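Local coordinates for nickel-dependent hydrogenase large subunit (Allochromatium vinosum, PDB 3MYR), which oxidises molecular hydrogen at a nickel-iron centre and probably recycles the hydrogen released by nitrogenase, at residues Leu395-Ala399 with Thr400-Gln404; Arg274-Leu278 with Gly279-Cys283; Leu293-Ala296 with Thr297-Phe300; Ala443-Gly446 with Trp447-Gly450; Leu262-Ala265 with Gly266-Asp270. One frame throughout, in Å; residues are numbered along the deposited sequence.

Contact 1: residues Leu395-Ala399 with Thr400-Gln404; sequences LMLYA and TGHDQ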
# COMPACT_ATOMS: atom_id res chain seq x y z
N LEU B 395 4.15 -20.94 -6.66
CA LEU B 395 5.09 -22.08 -6.69
C LEU B 395 4.93 -23.01 -5.49
O LEU B 395 4.91 -24.22 -5.68
CB LEU B 395 6.57 -21.69 -6.94
CG LEU B 395 6.89 -20.94 -8.25
CD1 LEU B 395 8.28 -20.32 -8.14
CD2 LEU B 395 6.86 -21.88 -9.45
N MET B 396 4.77 -22.45 -4.28
CA MET B 396 4.60 -23.25 -3.07
C MET B 396 3.32 -24.06 -3.11
O MET B 396 3.30 -25.22 -2.70
CB MET B 396 4.59 -22.35 -1.84
CG MET B 396 5.28 -22.98 -0.60
SD MET B 396 7.09 -23.22 -0.80
CE MET B 396 7.74 -21.57 -1.17
N LEU B 397 2.23 -23.46 -3.60
CA LEU B 397 0.98 -24.15 -3.74
C LEU B 397 1.11 -25.26 -4.73
O LEU B 397 0.53 -26.36 -4.52
CB LEU B 397 -0.16 -23.19 -4.18
CG LEU B 397 -0.65 -22.29 -3.03
CD1 LEU B 397 -1.51 -21.10 -3.55
CD2 LEU B 397 -1.43 -23.12 -1.98
N TYR B 398 1.76 -24.98 -5.86
CA TYR B 398 1.93 -25.98 -6.88
C TYR B 398 2.74 -27.15 -6.34
O TYR B 398 2.37 -28.33 -6.50
CB TYR B 398 2.71 -25.37 -8.08
CG TYR B 398 2.62 -26.15 -9.40
CD1 TYR B 398 3.70 -26.94 -9.85
CD2 TYR B 398 1.45 -26.12 -10.16
CE1 TYR B 398 3.62 -27.65 -11.07
CE2 TYR B 398 1.34 -26.81 -11.34
CZ TYR B 398 2.43 -27.57 -11.81
OH TYR B 398 2.32 -28.23 -13.01
N ALA B 399 3.87 -26.81 -5.72
CA ALA B 399 4.78 -27.83 -5.24
C ALA B 399 4.10 -28.73 -4.21
O ALA B 399 4.44 -29.90 -4.11
CB ALA B 399 6.02 -27.17 -4.64
N THR B 400 3.17 -28.19 -3.41
CA THR B 400 2.59 -28.96 -2.30
C THR B 400 1.26 -29.60 -2.72
O THR B 400 0.48 -30.02 -1.87
CB THR B 400 2.33 -28.08 -1.02
OG1 THR B 400 1.52 -26.93 -1.33
CG2 THR B 400 3.64 -27.55 -0.43
N GLY B 401 0.95 -29.62 -4.02
CA GLY B 401 -0.24 -30.37 -4.43
C GLY B 401 -1.59 -29.69 -4.17
O GLY B 401 -2.60 -30.37 -4.11
N HIS B 402 -1.64 -28.35 -4.07
CA HIS B 402 -2.94 -27.65 -3.97
C HIS B 402 -3.69 -27.83 -5.27
O HIS B 402 -3.17 -27.41 -6.33
CB HIS B 402 -2.75 -26.16 -3.64
CG HIS B 402 -4.03 -25.36 -3.52
ND1 HIS B 402 -4.63 -25.08 -2.30
CD2 HIS B 402 -4.78 -24.74 -4.45
CE1 HIS B 402 -5.72 -24.35 -2.50
NE2 HIS B 402 -5.83 -24.13 -3.80
N ASP B 403 -4.90 -28.42 -5.22
CA ASP B 403 -5.52 -28.90 -6.46
C ASP B 403 -5.93 -27.74 -7.37
O ASP B 403 -5.72 -27.79 -8.59
CB ASP B 403 -6.75 -29.75 -6.20
CG ASP B 403 -6.39 -31.22 -5.85
OD1 ASP B 403 -5.29 -31.75 -6.17
OD2 ASP B 403 -7.26 -31.86 -5.26
N GLN B 404 -6.57 -26.74 -6.79
CA GLN B 404 -7.03 -25.64 -7.61
C GLN B 404 -5.83 -24.89 -8.23
O GLN B 404 -5.86 -24.58 -9.43
CB GLN B 404 -7.91 -24.68 -6.80
CG GLN B 404 -8.37 -23.48 -7.57
CD GLN B 404 -9.20 -22.52 -6.71
OE1 GLN B 404 -9.04 -22.48 -5.48
NE2 GLN B 404 -10.09 -21.79 -7.36
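Thr-400 hangs from the last turn of helix 390-399 by both its polar groups, which converge on one carbonyl oxygen. Its hydroxyl gives a hydrogen bond of 2.8 Å from OG1 to Met-396 O, and its amide a second, with N 3.1 Å from the same oxygen; the two donors come from opposite faces of that carbonyl plane. OG1 can fold back this way because it stands between the backbone N and the carbonyl carbon (chi1 54°). The next two acceptors are taken by the chain beyond the helix. Leu-397 O receives His-402 N at 3.0 Å, nearly along the C=O axis, and Tyr-398 O receives Gly-401 N at 3.1 Å from well above its carbonyl plane. With Gly-401 at positive phi (78°) as C-prime residue, these nested bonds form a Schellman motif that ends the helix. Across the motif, Leu-397 and His-402, joined by its wider bond, run side by side, leucine CD2 3.7 Å from histidine CB, and Ile-439 of helix 426-456 touches both. The phenol of Tyr-398 turns elsewhere, to Asp-410. Three consecutive carbonyls thus have donors from residues 400-402, so the chain enters helix 403-416 with these acceptors paired.

Contact 2: residues Arg274-Leu278 with Gly279-Cys283; sequences RGEGL and GNFLC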
# COMPACT_ATOMS: atom_id res chain seq x y z
N ARG B 274 12.29 -13.88 -19.39
CA ARG B 274 13.22 -12.98 -18.73
C ARG B 274 12.67 -12.58 -17.38
O ARG B 274 11.45 -12.70 -17.15
CB ARG B 274 13.52 -11.72 -19.63
CG ARG B 274 12.33 -10.85 -19.98
CD ARG B 274 12.71 -9.68 -20.96
NE ARG B 274 13.25 -10.23 -22.21
CZ ARG B 274 12.48 -10.50 -23.27
NH1 ARG B 274 11.16 -10.18 -23.27
NH2 ARG B 274 13.02 -11.03 -24.35
N GLY B 275 13.52 -11.99 -16.55
CA GLY B 275 13.05 -11.24 -15.37
C GLY B 275 12.92 -12.11 -14.11
O GLY B 275 12.11 -11.83 -13.21
N GLU B 276 13.70 -13.18 -14.03
CA GLU B 276 13.75 -13.96 -12.77
C GLU B 276 15.16 -14.55 -12.60
O GLU B 276 15.48 -15.59 -13.18
CB GLU B 276 12.66 -15.05 -12.70
CG GLU B 276 12.37 -15.55 -11.25
CD GLU B 276 13.55 -16.42 -10.67
OE1 GLU B 276 14.30 -15.94 -9.78
OE2 GLU B 276 13.72 -17.58 -11.09
N GLY B 277 16.01 -13.89 -11.81
CA GLY B 277 17.42 -14.29 -11.81
C GLY B 277 17.93 -14.95 -10.55
O GLY B 277 19.15 -15.06 -10.38
N LEU B 278 17.02 -15.39 -9.68
CA LEU B 278 17.42 -15.96 -8.37
C LEU B 278 17.14 -17.45 -8.27
O LEU B 278 18.00 -18.24 -7.81
CB LEU B 278 16.73 -15.25 -7.20
CG LEU B 278 16.95 -13.76 -6.94
CD1 LEU B 278 16.22 -13.27 -5.60
CD2 LEU B 278 18.44 -13.52 -6.83
N GLY B 279 15.91 -17.84 -8.64
CA GLY B 279 15.53 -19.23 -8.51
C GLY B 279 15.14 -19.69 -7.08
O GLY B 279 14.84 -20.87 -6.90
N ASN B 280 15.16 -18.80 -6.09
CA ASN B 280 14.84 -19.15 -4.68
C ASN B 280 13.62 -18.34 -4.25
O ASN B 280 13.54 -17.17 -4.58
CB ASN B 280 16.00 -18.75 -3.78
CG ASN B 280 17.34 -19.32 -4.27
OD1 ASN B 280 17.39 -20.46 -4.77
ND2 ASN B 280 18.40 -18.56 -4.12
N PHE B 281 12.69 -18.96 -3.51
CA PHE B 281 11.41 -18.32 -3.16
C PHE B 281 11.10 -18.60 -1.71
O PHE B 281 11.37 -19.67 -1.24
CB PHE B 281 10.29 -18.84 -4.06
CG PHE B 281 10.55 -18.56 -5.48
CD1 PHE B 281 11.38 -19.43 -6.21
CD2 PHE B 281 10.06 -17.38 -6.08
CE1 PHE B 281 11.73 -19.14 -7.59
CE2 PHE B 281 10.38 -17.09 -7.43
CZ PHE B 281 11.27 -17.94 -8.15
N LEU B 282 10.53 -17.63 -1.00
CA LEU B 282 10.28 -17.81 0.39
C LEU B 282 8.83 -17.41 0.73
O LEU B 282 8.36 -16.32 0.33
CB LEU B 282 11.30 -16.96 1.17
CG LEU B 282 11.09 -16.72 2.66
CD1 LEU B 282 11.45 -18.03 3.40
CD2 LEU B 282 11.96 -15.57 3.13
N CYS B 283 8.17 -18.28 1.54
CA CYS B 283 6.86 -18.01 2.11
C CYS B 283 6.85 -18.28 3.60
O CYS B 283 7.31 -19.33 4.02
CB CYS B 283 5.80 -18.93 1.50
SG CYS B 283 5.62 -18.70 -0.27
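From Glu-276 to Gly-279 the backbone makes an irregular bend, turning over at Gly-279 with positive phi, and then straightens into strand 281-288. The carboxylate of Glu-276 fills the inside of this bend. Its CG lies trans to the backbone N (chi1 -160°) and the chain kinks at chi2, which brings OE1 back over the main chain just ahead. There OE1 accepts two amides: Gly-279 N at 2.7 Å, almost straight at 172° and on the syn lone pair, and Leu-278 N at 2.8 Å, from above the carboxylate plane. The other oxygen, OE2, forms a salt bridge with Arg-308, so the head group is gripped at both ends, which probably favours its ionised form in this buried place. Phe-281 reaches in from the opposite direction, its CZ 3.7 Å from CD of Glu-276, with ring and carboxylate planes 64° apart. A glutamine here would probably leave Arg-308 without its countercharge and weaken the hold on the bend. Beyond the bend, Asn-280 is fixed through its side-chain amide to Asp-307 and Ser-385, while Phe-281 packs against helix 390-399. An acidic side chain accepting successive backbone amides thus braces the bend that leads the loop after helix 236-265 into the antiparallel pair of strands 281-288 and 300-305.

Contact 3: residues Leu293-Ala296 with Thr297-Phe300; sequences LDPA and TFLF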
# COMPACT_ATOMS: atom_id res chain seq x y z
N LEU B 293 -3.36 -20.02 14.94
CA LEU B 293 -2.52 -19.62 13.80
C LEU B 293 -1.53 -20.76 13.51
O LEU B 293 -0.32 -20.63 13.69
CB LEU B 293 -1.76 -18.34 14.13
CG LEU B 293 -1.56 -17.18 13.14
CD1 LEU B 293 -0.12 -16.79 12.92
CD2 LEU B 293 -2.36 -17.27 11.84
N ASP B 294 -2.07 -21.91 13.09
CA ASP B 294 -1.31 -23.14 13.02
C ASP B 294 -0.93 -23.34 11.57
O ASP B 294 -1.81 -23.47 10.70
CB ASP B 294 -2.20 -24.27 13.50
CG ASP B 294 -1.56 -25.65 13.35
OD1 ASP B 294 -2.23 -26.60 13.77
OD2 ASP B 294 -0.43 -25.81 12.80
N PRO B 295 0.39 -23.33 11.27
CA PRO B 295 0.84 -23.44 9.88
C PRO B 295 0.33 -24.68 9.18
O PRO B 295 0.21 -24.64 7.96
CB PRO B 295 2.38 -23.54 10.02
CG PRO B 295 2.67 -22.69 11.20
CD PRO B 295 1.54 -23.12 12.18
N ALA B 296 0.02 -25.76 9.91
CA ALA B 296 -0.55 -26.97 9.24
C ALA B 296 -1.92 -26.71 8.60
O ALA B 296 -2.34 -27.42 7.72
CB ALA B 296 -0.59 -28.23 10.22
N THR B 297 -2.61 -25.65 9.02
CA THR B 297 -3.98 -25.39 8.51
C THR B 297 -4.00 -24.24 7.48
O THR B 297 -5.07 -23.80 7.07
CB THR B 297 -4.96 -25.06 9.69
OG1 THR B 297 -4.65 -23.78 10.31
CG2 THR B 297 -4.95 -26.19 10.76
N PHE B 298 -2.82 -23.72 7.13
CA PHE B 298 -2.73 -22.51 6.30
C PHE B 298 -3.28 -22.78 4.90
O PHE B 298 -3.04 -23.81 4.30
CB PHE B 298 -1.26 -22.06 6.20
CG PHE B 298 -0.74 -21.26 7.39
CD1 PHE B 298 0.61 -20.87 7.42
CD2 PHE B 298 -1.58 -20.88 8.44
CE1 PHE B 298 1.13 -20.08 8.47
CE2 PHE B 298 -1.09 -20.13 9.52
CZ PHE B 298 0.30 -19.72 9.53
N LEU B 299 -3.98 -21.82 4.32
CA LEU B 299 -4.21 -21.84 2.88
C LEU B 299 -2.87 -21.65 2.08
O LEU B 299 -2.57 -22.42 1.17
CB LEU B 299 -5.24 -20.76 2.50
CG LEU B 299 -5.47 -20.60 1.00
CD1 LEU B 299 -5.98 -21.96 0.47
CD2 LEU B 299 -6.54 -19.59 0.84
N PHE B 300 -2.05 -20.70 2.45
CA PHE B 300 -0.74 -20.56 1.83
C PHE B 300 0.29 -21.22 2.73
O PHE B 300 0.45 -20.80 3.86
CB PHE B 300 -0.38 -19.07 1.71
CG PHE B 300 -1.24 -18.31 0.72
CD1 PHE B 300 -1.35 -18.72 -0.59
CD2 PHE B 300 -1.73 -17.06 1.05
CE1 PHE B 300 -2.09 -17.97 -1.51
CE2 PHE B 300 -2.44 -16.29 0.13
CZ PHE B 300 -2.62 -16.73 -1.15
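Phe-298 lays one face of its ring against Pro-295, whose CA sits 3.4 Å from the ring centroid and only 6° off the normal, a CH-pi contact almost exactly over the centre. The phenylalanine side chain has CG trans to its carbonyl carbon (chi1 -81°), which swings the ring back alongside the proline; the two side chains point the same way, with Pro-295 CB 4.0 Å from Phe-298 CE1. Leu-293 comes to the ring at a slant, placing CD2 3.9 Å from Phe-298 CE2. The backbone that carries these groups makes a short 3-10 turn begun by an Asx turn, in which Asp-294 OD2 accepts Ala-296 N at 2.9 Å, met from above the carboxylate plane. It belongs to the connection between strands 281-288 and 300-305, an antiparallel pair, and leads into a classic beta bulge where Leu-299 and Phe-300 both face Asp-286. Thr-297 closes the turn. Its OG1, set between backbone N and carbonyl carbon (chi1 69°), bonds Asp-294 O at 2.9 Å in the carbonyl plane, on a lone pair. Thr-297 N joins the same oxygen from above that plane, also at 2.9 Å. A longer bond, 3.3 Å from Phe-298 N to Pro-295 O, holds the ring-bearing residue to the proline.

Contact 4: residues Ala443-Gly446 with Trp447-Gly450; sequences AMQG and WYDG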
# COMPACT_ATOMS: atom_id res chain seq x y z
N ALA B 443 -12.02 -18.56 -1.73
CA ALA B 443 -11.95 -18.92 -0.31
C ALA B 443 -12.85 -18.03 0.61
O ALA B 443 -13.20 -18.45 1.73
CB ALA B 443 -10.52 -18.85 0.18
N MET B 444 -13.11 -16.80 0.16
CA MET B 444 -13.85 -15.81 0.94
C MET B 444 -15.19 -16.35 1.36
O MET B 444 -15.59 -16.06 2.46
CB MET B 444 -14.10 -14.50 0.16
CG MET B 444 -12.81 -13.69 -0.20
SD MET B 444 -12.16 -12.85 1.22
CE MET B 444 -13.38 -11.48 1.34
N GLN B 445 -15.90 -17.06 0.48
CA GLN B 445 -17.23 -17.57 0.77
C GLN B 445 -17.13 -18.57 1.95
O GLN B 445 -17.95 -18.52 2.84
CB GLN B 445 -17.95 -18.23 -0.44
CG GLN B 445 -19.52 -18.48 -0.19
CD GLN B 445 -20.32 -17.14 0.14
OE1 GLN B 445 -21.14 -17.07 1.08
NE2 GLN B 445 -20.03 -16.11 -0.60
N GLY B 446 -16.06 -19.35 2.01
CA GLY B 446 -15.96 -20.38 3.04
C GLY B 446 -15.78 -19.69 4.40
O GLY B 446 -16.39 -20.09 5.39
N TRP B 447 -15.02 -18.60 4.44
CA TRP B 447 -14.78 -17.98 5.76
C TRP B 447 -16.01 -17.21 6.21
O TRP B 447 -16.35 -17.22 7.41
CB TRP B 447 -13.59 -17.00 5.73
CG TRP B 447 -12.31 -17.63 5.35
CD1 TRP B 447 -11.74 -18.79 5.90
CD2 TRP B 447 -11.33 -17.09 4.44
NE1 TRP B 447 -10.49 -19.00 5.29
CE2 TRP B 447 -10.23 -17.99 4.41
CE3 TRP B 447 -11.28 -15.93 3.66
CZ2 TRP B 447 -9.14 -17.79 3.58
CZ3 TRP B 447 -10.17 -15.72 2.86
CH2 TRP B 447 -9.11 -16.64 2.85
N TYR B 448 -16.69 -16.58 5.26
CA TYR B 448 -17.95 -15.88 5.56
C TYR B 448 -19.02 -16.87 6.14
O TYR B 448 -19.67 -16.60 7.21
CB TYR B 448 -18.50 -15.18 4.32
CG TYR B 448 -19.86 -14.51 4.56
CD1 TYR B 448 -19.92 -13.24 5.10
CD2 TYR B 448 -21.07 -15.17 4.23
CE1 TYR B 448 -21.16 -12.62 5.35
CE2 TYR B 448 -22.33 -14.56 4.45
CZ TYR B 448 -22.35 -13.29 5.03
OH TYR B 448 -23.54 -12.65 5.25
N ASP B 449 -19.21 -17.98 5.42
CA ASP B 449 -20.18 -18.98 5.87
C ASP B 449 -19.77 -19.51 7.22
O ASP B 449 -20.60 -19.84 8.04
CB ASP B 449 -20.27 -20.18 4.89
CG ASP B 449 -20.87 -19.81 3.56
OD1 ASP B 449 -21.61 -18.76 3.49
OD2 ASP B 449 -20.61 -20.56 2.59
N GLY B 450 -18.48 -19.65 7.46
CA GLY B 450 -18.03 -20.22 8.74
C GLY B 450 -18.28 -19.21 9.87
O GLY B 450 -18.60 -19.61 11.01
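Trp-447 packs back along its own helix, over Ala-443 and edge-on to Met-444, one turn earlier, and this side of helix 426-456 is the close-fitting one. The methyl of Ala-443 lies over a face of the indole, with CB 4.0 Å from the centroid of the six-membered ring, a CH-pi contact. Ala-443 O also lies over one face of the ring system, offset toward its rim, and it accepts Trp-447 N at 3.3 Å. Met-444 meets the indole differently. Its side chain, bent at chi2 and chi3 (-76° and -75°), brings SD into the ring plane at the edge, 3.9 Å from Trp-447 CZ3, a Met-aromatic contact in which the sulfur faces the ring's rim. The loose side holds Gln-445, Gly-446 and Asp-449. Gly-446 and Asp-449 are exposed, and what links this side of the turn is mainly backbone: Asp-449 N to Gln-445 O at 2.9 Å, and Gly-450 N to Gly-446 O at 3.0 Å. Tyr-448 leads away from the turn, and its hydroxyl is bonded to Leu-239 O. The close-fitting face of helix 426-456 packs on two others: Tyr-448 and Met-444 both lean on Ile-246 of helix 236-265, while Met-444 and Trp-447 touch Leu-94 of helix 86-112.

Contact 5: residues Leu262-Ala265 with Gly266-Asp270; sequences LAIA and GFYKD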
# COMPACT_ATOMS: atom_id res chain seq x y z
N LEU B 262 -4.89 -13.03 -19.05
CA LEU B 262 -4.60 -14.12 -19.98
C LEU B 262 -4.58 -13.67 -21.44
O LEU B 262 -3.65 -14.03 -22.15
CB LEU B 262 -5.54 -15.35 -19.80
CG LEU B 262 -5.59 -15.97 -18.39
CD1 LEU B 262 -6.61 -17.17 -18.31
CD2 LEU B 262 -4.25 -16.40 -17.87
N ALA B 263 -5.58 -12.88 -21.88
CA ALA B 263 -5.63 -12.38 -23.26
C ALA B 263 -4.37 -11.52 -23.55
O ALA B 263 -3.77 -11.68 -24.60
CB ALA B 263 -6.88 -11.54 -23.51
N ILE B 264 -3.99 -10.64 -22.62
CA ILE B 264 -2.79 -9.77 -22.82
C ILE B 264 -1.48 -10.57 -22.84
O ILE B 264 -0.65 -10.40 -23.75
CB ILE B 264 -2.74 -8.61 -21.80
CG1 ILE B 264 -3.81 -7.59 -22.19
CG2 ILE B 264 -1.36 -7.88 -21.77
CD1 ILE B 264 -4.14 -6.58 -21.07
N ALA B 265 -1.37 -11.57 -21.95
CA ALA B 265 -0.20 -12.44 -21.91
C ALA B 265 0.13 -13.10 -23.27
O ALA B 265 1.31 -13.35 -23.58
CB ALA B 265 -0.41 -13.54 -20.84
N GLY B 266 -0.90 -13.48 -24.04
CA GLY B 266 -0.74 -14.18 -25.30
C GLY B 266 0.14 -13.38 -26.27
O GLY B 266 0.75 -13.97 -27.17
N PHE B 267 0.20 -12.05 -26.12
CA PHE B 267 1.01 -11.19 -27.02
C PHE B 267 2.43 -10.94 -26.47
O PHE B 267 3.23 -10.29 -27.12
CB PHE B 267 0.29 -9.84 -27.27
CG PHE B 267 -0.95 -9.97 -28.18
CD1 PHE B 267 -2.18 -10.29 -27.65
CD2 PHE B 267 -0.84 -9.77 -29.57
CE1 PHE B 267 -3.32 -10.41 -28.49
CE2 PHE B 267 -1.98 -9.91 -30.42
CZ PHE B 267 -3.19 -10.23 -29.87
N TYR B 268 2.74 -11.46 -25.29
CA TYR B 268 3.99 -11.13 -24.61
C TYR B 268 4.71 -12.38 -24.02
O TYR B 268 5.34 -12.32 -22.96
CB TYR B 268 3.68 -10.13 -23.48
CG TYR B 268 3.30 -8.75 -24.01
CD1 TYR B 268 2.00 -8.29 -23.89
CD2 TYR B 268 4.24 -7.94 -24.69
CE1 TYR B 268 1.65 -7.04 -24.38
CE2 TYR B 268 3.90 -6.70 -25.19
CZ TYR B 268 2.61 -6.24 -25.01
OH TYR B 268 2.23 -4.96 -25.41
N LYS B 269 4.63 -13.49 -24.74
CA LYS B 269 5.00 -14.79 -24.25
C LYS B 269 6.50 -14.81 -24.08
O LYS B 269 6.98 -15.51 -23.19
CB LYS B 269 4.60 -15.88 -25.27
CG LYS B 269 3.08 -16.26 -25.21
CD LYS B 269 2.78 -17.18 -26.44
CE LYS B 269 1.32 -17.50 -26.55
NZ LYS B 269 1.06 -18.69 -27.44
N ASP B 270 7.23 -14.03 -24.87
CA ASP B 270 8.70 -13.92 -24.68
C ASP B 270 9.06 -13.26 -23.30
O ASP B 270 10.18 -13.45 -22.79
CB ASP B 270 9.37 -13.13 -25.82
CG ASP B 270 8.81 -11.71 -25.95
OD1 ASP B 270 9.59 -10.72 -25.87
OD2 ASP B 270 7.57 -11.57 -26.04
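Ala-265, Gly-266 and Ile-264 carry most of this contact, at the point where helix 236-265 gives way to a turn. Ala-265 opens a type I beta turn: its carbonyl O takes Tyr-268 N at 2.9 Å, from well above the carbonyl plane, and its methyl is packed against Leu-416 of helix 403-416. Gly-266 N makes two weak bonds, 3.4 Å each, to Leu-262 O and Ala-263 O. Ile-264 has the firmer backbone link, with O accepting Phe-267 N at 3.0 Å. Its side chain runs beside that of Tyr-268, the two pointing the same way, with CG2 4.0 Å from Tyr-268 CD1. The tyrosine ring comes back to this position because CG stands trans to the carbonyl carbon (chi1 -71°). Farther out its hydroxyl is bonded to Trp-116 O and Arg-178 N, and its ring meets that of Trp-116 edge-to-face. Replacing Tyr-268 by an alanine would probably strip Ile-264 of its neighbour and leave Trp-116 O and Arg-178 N without this hydroxyl. Phe-267, the residue before, sets its ring edge, CD1, 3.7 Å from Ala-263 O. The type I beta turn from Ala-265 to Tyr-268 carries the chain from helix 236-265 into the loop before strand 281-288.

In the fold
Going from the N terminus, contact 5 ends helix 236-265, and contact 2, a few residues on, leads the loop into strand 281-288. Contact 3 closes the turn between strands 281-288 and 300-305. Contact 1 then joins helix 390-399 to helix 403-416, and contact 4 lies within helix 426-456. All five are in series; none nests or crosses. In space, contact 1 is the meeting point: Met-396 and Leu-395 pack on Cys-283 and Phe-281 of contact 2, while Leu-397 and His-402 touch Leu-299 of contact 3. Leu-299 also reaches Ala-443 and Trp-447 of contact 4, tying the two-stranded sheet to the helices. Contact 5 stays apart, its centre about 33 Å from that of contact 4.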